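PDB 5EJY: myosin-I heavy chain from Dictyostelium discoideum, which is an actin-based motor with ATPase activity that takes part in the early steps of phagocytosis and in adhesion. Local coordinates for residues Cys409-Leu421 / Thr476-Leu490. Sequence-based numbering, arbitrary orientation.
Sequences CSLVVCEHQSESL and TLQAFTGDVQKLVSL
Glu415 and Phe480 form a single antiparallel bridge where the first strand of the last FERM lobe meets the end of strand 476-480, just before the C-terminal helix, an arrangement consistent with the PH-like F3 lobe of a FERM domain, whose sandwich is capped by that helix. The bridge is a hydrogen-bonded pair: Glu415 N donates to Phe480 O at 2.9 Å, lying in the carbonyl plane, and Phe480 N returns a bond to Glu415 O at 2.8 Å. Strand 410-415 pairs along its other edge with strand 426-432, so the bridge ties the two sheets together.

Beyond it the strands part, and side chains take over. Thr481 suits this exit: with OG1 anti to the backbone N (chi1 -173°), its hydroxyl donates to Val413 O at 2.8 Å, tilted from the carbonyl plane. Water 1 also donates to Val413 O and accepts from Gly482 N. On the helix, in the conformer given, the extended Lys486 carries NZ to Leu411 O, 2.8 Å away and nearly in line with the carbonyl bond, while branched Val412 meets Leu490 tip to tip, CG2 to CD1 at 3.7 Å. Asp483 caps the helix by accepting from Lys486 N.

At the other end, the Phe480 ring has Glu415 O at its edge, and Gln417 crosses it at about a right angle, CG lying 3.9 Å from CE2. Replacing Phe480 by alanine would leave the backbone bridge but is likely to strip the CH2 of Gln417 of its ring partner and set that chain free to turn. Past the strand's end, Leu421 CD1 packs on Leu477 CD1 at 3.7 Å. The chemistry thus divides the work: backbone and side-chain donors satisfy alternate carbonyls, those of Val413 and Glu415 and, in the given lysine conformer, Leu411, while Val412 packs against Leu487 and Leu490 of the helix.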
ATOM      1  N   CYS A 409     -16.986   6.395 -14.413  1.00 25.42           N
ATOM      2  CA  CYS A 409     -15.763   7.122 -14.747  1.00 22.55           C
ATOM      3  C   CYS A 409     -14.785   7.097 -13.579  1.00 23.46           C
ATOM      4  O   CYS A 409     -15.200   7.180 -12.427  1.00 22.76           O
ATOM      5  CB  CYS A 409     -16.085   8.594 -15.033  1.00 30.27           C
ATOM      6  SG  CYS A 409     -17.064   8.892 -16.517  1.00 31.67           S
ATOM      7  N   SER A 410     -13.493   7.046 -13.885  1.00 26.33           N
ATOM      8  CA  SER A 410     -12.455   7.237 -12.876  1.00 23.28           C
ATOM      9  C   SER A 410     -12.301   8.745 -12.674  1.00 24.32           C
ATOM     10  O   SER A 410     -12.027   9.470 -13.627  1.00 25.31           O
ATOM     11  CB  SER A 410     -11.128   6.639 -13.355  1.00 20.49           C
ATOM     12  OG  SER A 410     -11.300   5.318 -13.865  1.00 22.98           O
ATOM     13  N   LEU A 411     -12.465   9.207 -11.441  1.00 19.53           N
ATOM     14  CA  LEU A 411     -12.585  10.634 -11.169  1.00 22.06           C
ATOM     15  C   LEU A 411     -11.308  11.207 -10.574  1.00 28.31           C
ATOM     16  O   LEU A 411     -10.685  10.590  -9.704  1.00 23.25           O
ATOM     17  CB  LEU A 411     -13.747  10.887 -10.211  1.00 24.67           C
ATOM     18  CG  LEU A 411     -15.116  10.383 -10.668  1.00 25.87           C
ATOM     19  CD1 LEU A 411     -16.180  10.773  -9.663  1.00 22.88           C
ATOM     20  CD2 LEU A 411     -15.439  10.923 -12.068  1.00 25.36           C
ATOM     21  N   VAL A 412     -10.930  12.396 -11.040  1.00 22.65           N
ATOM     22  CA  VAL A 412      -9.752  13.090 -10.535  1.00 21.95           C
ATOM     23  C   VAL A 412     -10.054  14.586 -10.424  1.00 28.35           C
ATOM     24  O   VAL A 412     -10.439  15.220 -11.410  1.00 26.23           O
ATOM     25  CB  VAL A 412      -8.533  12.907 -11.470  1.00 24.89           C
ATOM     26  CG1 VAL A 412      -7.300  13.598 -10.884  1.00 26.24           C
ATOM     27  CG2 VAL A 412      -8.254  11.423 -11.719  1.00 27.99           C
ATOM     28  N   VAL A 413      -9.881  15.143  -9.232  1.00 25.05           N
ATOM     29  CA  VAL A 413     -10.096  16.579  -9.016  1.00 26.16           C
ATOM     30  C   VAL A 413      -8.855  17.352  -9.457  1.00 26.87           C
ATOM     31  O   VAL A 413      -7.741  17.062  -9.009  1.00 25.97           O
ATOM     32  CB  VAL A 413     -10.393  16.888  -7.533  1.00 30.11           C
ATOM     33  CG1 VAL A 413     -10.532  18.401  -7.301  1.00 29.81           C
ATOM     34  CG2 VAL A 413     -11.643  16.155  -7.074  1.00 27.64           C
ATOM     35  N   CYS A 414      -9.046  18.337 -10.338  1.00 26.61           N
ATOM     36  CA  CYS A 414      -7.927  19.079 -10.888  1.00 22.86           C
ATOM     37  C   CYS A 414      -8.141  20.590 -10.883  1.00 26.05           C
ATOM     38  O   CYS A 414      -9.248  21.092 -10.671  1.00 24.44           O
ATOM     39  CB  CYS A 414      -7.642  18.659 -12.336  1.00 26.92           C
ATOM     40  SG  CYS A 414      -7.306  16.922 -12.587  1.00 26.65           S
ATOM     41  N   GLU A 415      -7.054  21.300 -11.143  1.00 28.69           N
ATOM     42  CA  GLU A 415      -7.142  22.719 -11.450  1.00 28.97           C
ATOM     43  C   GLU A 415      -6.068  23.069 -12.467  1.00 28.03           C
ATOM     44  O   GLU A 415      -5.125  22.308 -12.678  1.00 27.06           O
ATOM     45  CB  GLU A 415      -7.012  23.556 -10.180  1.00 34.06           C
ATOM     46  CG  GLU A 415      -5.688  23.417  -9.465  1.00 42.26           C
ATOM     47  CD  GLU A 415      -5.731  24.016  -8.069  1.00 53.46           C
ATOM     48  OE1 GLU A 415      -6.742  23.800  -7.362  1.00 55.54           O
ATOM     49  OE2 GLU A 415      -4.765  24.709  -7.685  1.00 50.59           O
ATOM     50  N   HIS A 416      -6.218  24.213 -13.125  1.00 30.87           N
ATOM     51  CA  HIS A 416      -5.213  24.640 -14.079  1.00 25.67           C
ATOM     52  C   HIS A 416      -4.958  26.137 -13.897  1.00 30.44           C
ATOM     53  O   HIS A 416      -5.736  26.836 -13.239  1.00 27.37           O
ATOM     54  CB  HIS A 416      -5.626  24.321 -15.520  1.00 28.17           C
ATOM     55  CG  HIS A 416      -6.613  25.285 -16.099  1.00 32.44           C
ATOM     56  ND1 HIS A 416      -6.235  26.478 -16.680  1.00 38.71           N
ATOM     57  CD2 HIS A 416      -7.965  25.240 -16.175  1.00 33.21           C
ATOM     58  CE1 HIS A 416      -7.310  27.123 -17.095  1.00 36.51           C
ATOM     59  NE2 HIS A 416      -8.374  26.394 -16.801  1.00 40.21           N
ATOM     60  N   GLN A 417      -3.857  26.600 -14.462  1.00 29.39           N
ATOM     61  CA  GLN A 417      -3.449  27.993 -14.313  1.00 34.96           C
ATOM     62  C   GLN A 417      -3.199  28.632 -15.666  1.00 33.27           C
ATOM     63  O   GLN A 417      -2.385  29.544 -15.776  1.00 35.54           O
ATOM     64  CB  GLN A 417      -2.164  28.066 -13.488  1.00 34.39           C
ATOM     65  CG  GLN A 417      -2.262  27.394 -12.139  1.00 41.19           C
ATOM     66  CD  GLN A 417      -1.025  27.607 -11.291  1.00 49.01           C
ATOM     67  OE1 GLN A 417       0.092  27.736 -11.808  1.00 46.37           O
ATOM     68  NE2 GLN A 417      -1.217  27.647  -9.975  1.00 52.00           N
ATOM     69  N   SER A 418      -3.869  28.152 -16.709  1.00 29.45           N
ATOM     70  CA  SER A 418      -3.565  28.637 -18.051  1.00 32.70           C
ATOM     71  C   SER A 418      -4.361  29.883 -18.367  1.00 40.26           C
ATOM     72  O   SER A 418      -5.501  30.023 -17.922  1.00 38.89           O
ATOM     73  CB  SER A 418      -3.853  27.591 -19.125  1.00 35.06           C
ATOM     74  OG  SER A 418      -3.825  28.203 -20.414  1.00 35.27           O
ATOM     75  N   GLU A 419      -3.759  30.777 -19.144  1.00 38.87           N
ATOM     76  CA  GLU A 419      -4.429  32.009 -19.534  1.00 38.68           C
ATOM     77  C   GLU A 419      -4.935  31.927 -20.972  1.00 41.94           C
ATOM     78  O   GLU A 419      -5.458  32.903 -21.515  1.00 45.12           O
ATOM     79  CB  GLU A 419      -3.483  33.204 -19.367  1.00 48.01           C
ATOM     80  N   SER A 420      -4.770  30.764 -21.589  1.00 37.41           N
ATOM     81  CA  SER A 420      -5.158  30.590 -22.985  1.00 39.53           C
ATOM     82  C   SER A 420      -5.917  29.289 -23.214  1.00 42.92           C
ATOM     83  O   SER A 420      -5.972  28.781 -24.339  1.00 43.60           O
ATOM     84  CB  SER A 420      -3.938  30.656 -23.903  1.00 40.40           C
ATOM     85  OG  SER A 420      -3.104  29.529 -23.726  1.00 44.46           O
ATOM     86  N   LEU A 421      -6.484  28.746 -22.140  1.00 36.74           N
ATOM     87  CA  LEU A 421      -7.428  27.645 -22.250  1.00 34.52           C
ATOM     88  C   LEU A 421      -8.789  28.095 -21.738  1.00 29.86           C
ATOM     89  O   LEU A 421      -8.873  28.865 -20.792  1.00 36.87           O
ATOM     90  CB  LEU A 421      -6.940  26.437 -21.452  1.00 32.96           C
ATOM     91  CG  LEU A 421      -5.653  25.809 -21.973  1.00 33.75           C
ATOM     92  CD1 LEU A 421      -5.199  24.668 -21.061  1.00 34.61           C
ATOM     93  CD2 LEU A 421      -5.857  25.312 -23.389  1.00 40.78           C
ATOM     94  N   THR A 476      -1.136  22.181 -24.682  1.00 28.58           N
ATOM     95  CA  THR A 476      -1.017  21.367 -23.471  1.00 29.60           C
ATOM     96  C   THR A 476      -1.911  21.884 -22.359  1.00 27.19           C
ATOM     97  O   THR A 476      -1.981  23.084 -22.113  1.00 25.12           O
ATOM     98  CB  THR A 476       0.435  21.352 -22.990  1.00 31.19           C
ATOM     99  OG1 THR A 476       1.233  20.646 -23.946  1.00 34.65           O
ATOM    100  CG2 THR A 476       0.557  20.680 -21.628  1.00 30.31           C
ATOM    101  N   LEU A 477      -2.631  20.975 -21.712  1.00 26.56           N
ATOM    102  CA  LEU A 477      -3.352  21.312 -20.504  1.00 27.28           C
ATOM    103  C   LEU A 477      -2.511  20.767 -19.358  1.00 27.81           C
ATOM    104  O   LEU A 477      -2.312  19.559 -19.262  1.00 26.51           O
ATOM    105  CB  LEU A 477      -4.736  20.657 -20.485  1.00 25.65           C
ATOM    106  CG  LEU A 477      -5.456  20.607 -19.126  1.00 27.77           C
ATOM    107  CD1 LEU A 477      -5.655  21.985 -18.513  1.00 27.45           C
ATOM    108  CD2 LEU A 477      -6.800  19.887 -19.245  1.00 28.61           C
ATOM    109  N   GLN A 478      -1.972  21.652 -18.525  1.00 26.73           N
ATOM    110  CA  GLN A 478      -1.197  21.197 -17.379  1.00 25.48           C
ATOM    111  C   GLN A 478      -2.157  21.097 -16.219  1.00 25.27           C
ATOM    112  O   GLN A 478      -2.493  22.100 -15.570  1.00 23.59           O
ATOM    113  CB  GLN A 478      -0.022  22.124 -17.047  1.00 25.60           C
ATOM    114  CG  GLN A 478       0.799  21.609 -15.861  1.00 24.12           C
ATOM    115  CD  GLN A 478       2.011  22.455 -15.557  1.00 29.66           C
ATOM    116  OE1 GLN A 478       2.100  23.602 -15.982  1.00 26.69           O
ATOM    117  NE2 GLN A 478       2.958  21.887 -14.815  1.00 27.14           N
ATOM    118  N   ALA A 479      -2.645  19.878 -16.005  1.00 25.45           N
ATOM    119  CA  ALA A 479      -3.636  19.611 -14.974  1.00 23.67           C
ATOM    120  C   ALA A 479      -2.965  19.363 -13.630  1.00 27.60           C
ATOM    121  O   ALA A 479      -2.315  18.338 -13.436  1.00 23.26           O
ATOM    122  CB  ALA A 479      -4.499  18.392 -15.357  1.00 24.39           C
ATOM    123  N   PHE A 480      -3.136  20.305 -12.707  1.00 25.10           N
ATOM    124  CA  PHE A 480      -2.645  20.150 -11.347  1.00 24.41           C
ATOM    125  C   PHE A 480      -3.612  19.311 -10.538  1.00 23.53           C
ATOM    126  O   PHE A 480      -4.821  19.484 -10.622  1.00 25.39           O
ATOM    127  CB  PHE A 480      -2.441  21.509 -10.678  1.00 26.02           C
ATOM    128  CG  PHE A 480      -1.345  22.314 -11.311  1.00 26.30           C
ATOM    129  CD1 PHE A 480      -0.018  22.078 -10.979  1.00 27.35           C
ATOM    130  CD2 PHE A 480      -1.636  23.255 -12.277  1.00 25.12           C
ATOM    131  CE1 PHE A 480       1.000  22.797 -11.569  1.00 30.15           C
ATOM    132  CE2 PHE A 480      -0.611  23.992 -12.877  1.00 28.20           C
ATOM    133  CZ  PHE A 480       0.703  23.761 -12.519  1.00 26.29           C
ATOM    134  N   THR A 481      -3.068  18.401  -9.743  1.00 25.78           N
ATOM    135  CA  THR A 481      -3.908  17.511  -8.961  1.00 25.02           C
ATOM    136  C   THR A 481      -3.100  16.994  -7.786  1.00 26.05           C
ATOM    137  O   THR A 481      -1.877  16.873  -7.876  1.00 26.15           O
ATOM    138  CB  THR A 481      -4.435  16.347  -9.827  1.00 26.67           C
ATOM    139  OG1 THR A 481      -5.380  15.579  -9.071  1.00 30.21           O
ATOM    140  CG2 THR A 481      -3.283  15.444 -10.298  1.00 26.33           C
ATOM    141  N   GLY A 482      -3.773  16.715  -6.679  1.00 23.55           N
ATOM    142  CA  GLY A 482      -3.078  16.225  -5.503  1.00 29.94           C
ATOM    143  C   GLY A 482      -2.546  14.808  -5.663  1.00 30.12           C
ATOM    144  O   GLY A 482      -1.548  14.443  -5.050  1.00 35.87           O
ATOM    145  N   ASP A 483      -3.218  14.001  -6.477  1.00 28.88           N
ATOM    146  CA  ASP A 483      -2.831  12.592  -6.631  1.00 31.20           C
ATOM    147  C   ASP A 483      -2.320  12.333  -8.041  1.00 25.07           C
ATOM    148  O   ASP A 483      -2.979  11.659  -8.830  1.00 27.04           O
ATOM    149  CB  ASP A 483      -4.019  11.682  -6.335  1.00 26.72           C
ATOM    150  CG  ASP A 483      -3.610  10.211  -6.096  1.00 32.67           C
ATOM    151  OD1 ASP A 483      -2.508   9.783  -6.466  1.00 31.52           O
ATOM    152  OD2 ASP A 483      -4.422   9.472  -5.545  1.00 35.94           O
ATOM    153  N   VAL A 484      -1.139  12.859  -8.341  1.00 26.21           N
ATOM    154  CA  VAL A 484      -0.561  12.746  -9.684  1.00 28.00           C
ATOM    155  C   VAL A 484      -0.422  11.293 -10.131  1.00 28.58           C
ATOM    156  O   VAL A 484      -0.719  10.956 -11.275  1.00 24.24           O
ATOM    157  CB  VAL A 484       0.803  13.455  -9.772  1.00 29.58           C
ATOM    158  CG1 VAL A 484       1.441  13.259 -11.156  1.00 29.42           C
ATOM    159  CG2 VAL A 484       0.637  14.941  -9.475  1.00 32.93           C
ATOM    160  N   GLN A 485       0.015  10.418  -9.230  1.00 25.07           N
ATOM    161  CA  GLN A 485       0.209   9.027  -9.614  1.00 23.32           C
ATOM    162  C   GLN A 485      -1.090   8.379 -10.096  1.00 23.34           C
ATOM    163  O   GLN A 485      -1.075   7.580 -11.028  1.00 23.90           O
ATOM    164  CB  GLN A 485       0.838   8.218  -8.469  1.00 25.04           C
ATOM    165  CG  GLN A 485       1.103   6.760  -8.820  1.00 31.49           C
ATOM    166  CD  GLN A 485       1.760   6.004  -7.680  1.00 32.59           C
ATOM    167  OE1 GLN A 485       2.952   6.162  -7.432  1.00 43.12           O
ATOM    168  NE2 GLN A 485       0.980   5.198  -6.967  1.00 30.79           N
ATOM    169  N   LYS A 486      -2.211   8.719  -9.463  1.00 22.75           N
ATOM    170  CA  LYS A 486      -3.507   8.202  -9.883  0.74 24.64           C
ATOM    171  C   LYS A 486      -3.804   8.620 -11.321  1.00 23.82           C
ATOM    172  O   LYS A 486      -4.190   7.795 -12.150  1.00 24.76           O
ATOM    173  CB  LYS A 486      -4.628   8.691  -8.958  0.74 25.34           C
ATOM    174  CG  LYS A 486      -5.996   8.114  -9.298  0.74 25.52           C
ATOM    175  CD  LYS A 486      -7.107   8.663  -8.403  1.00 31.35           C
ATOM    176  CE  LYS A 486      -8.476   8.061  -8.784  1.00 36.74           C
ATOM    177  NZ  LYS A 486      -9.641   8.578  -7.980  1.00 35.64           N
ATOM    178  N   LEU A 487      -3.618   9.904 -11.610  1.00 24.48           N
ATOM    179  CA  LEU A 487      -3.913  10.411 -12.952  1.00 20.80           C
ATOM    180  C   LEU A 487      -3.009   9.757 -14.006  1.00 21.38           C
ATOM    181  O   LEU A 487      -3.492   9.283 -15.029  1.00 23.59           O
ATOM    182  CB  LEU A 487      -3.783  11.935 -12.985  1.00 19.73           C
ATOM    183  CG  LEU A 487      -4.135  12.591 -14.325  1.00 22.05           C
ATOM    184  CD1 LEU A 487      -5.491  12.093 -14.813  1.00 22.46           C
ATOM    185  CD2 LEU A 487      -4.139  14.099 -14.161  1.00 23.80           C
ATOM    186  N   VAL A 488      -1.702   9.729 -13.757  1.00 22.77           N
ATOM    187  CA  VAL A 488      -0.761   9.084 -14.675  1.00 21.86           C
ATOM    188  C   VAL A 488      -1.114   7.612 -14.909  1.00 26.13           C
ATOM    189  O   VAL A 488      -1.164   7.146 -16.053  1.00 22.88           O
ATOM    190  CB  VAL A 488       0.700   9.179 -14.164  1.00 25.99           C
ATOM    191  CG1 VAL A 488       1.636   8.270 -14.990  1.00 27.32           C
ATOM    192  CG2 VAL A 488       1.191  10.631 -14.186  1.00 26.42           C
ATOM    193  N   SER A 489      -1.351   6.866 -13.830  1.00 22.62           N
ATOM    194  CA  SER A 489      -1.628   5.440 -13.985  1.00 24.63           C
ATOM    195  C   SER A 489      -2.968   5.186 -14.672  1.00 21.26           C
ATOM    196  O   SER A 489      -3.110   4.221 -15.412  1.00 23.35           O
ATOM    197  CB  SER A 489      -1.538   4.686 -12.637  1.00 25.27           C
ATOM    198  OG  SER A 489      -2.560   5.106 -11.756  1.00 26.51           O
ATOM    199  N   LEU A 490      -3.951   6.050 -14.443  1.00 19.31           N
ATOM    200  CA  LEU A 490      -5.228   5.899 -15.136  1.00 23.02           C
ATOM    201  C   LEU A 490      -5.016   6.067 -16.637  1.00 24.64           C
ATOM    202  O   LEU A 490      -5.532   5.296 -17.439  1.00 25.86           O
ATOM    203  CB  LEU A 490      -6.239   6.937 -14.653  1.00 24.17           C
ATOM    204  CG  LEU A 490      -6.855   6.710 -13.274  1.00 23.29           C
ATOM    205  CD1 LEU A 490      -7.710   7.917 -12.874  1.00 22.84           C
ATOM    206  CD2 LEU A 490      -7.684   5.420 -13.283  1.00 23.19           C
TER
HETATM  207  O   HOH W   1      -6.411  17.528  -6.234  1.00 38.04           O
HETATM  208  O   HOH W   2      -2.166  24.705 -16.028  1.00 26.75           O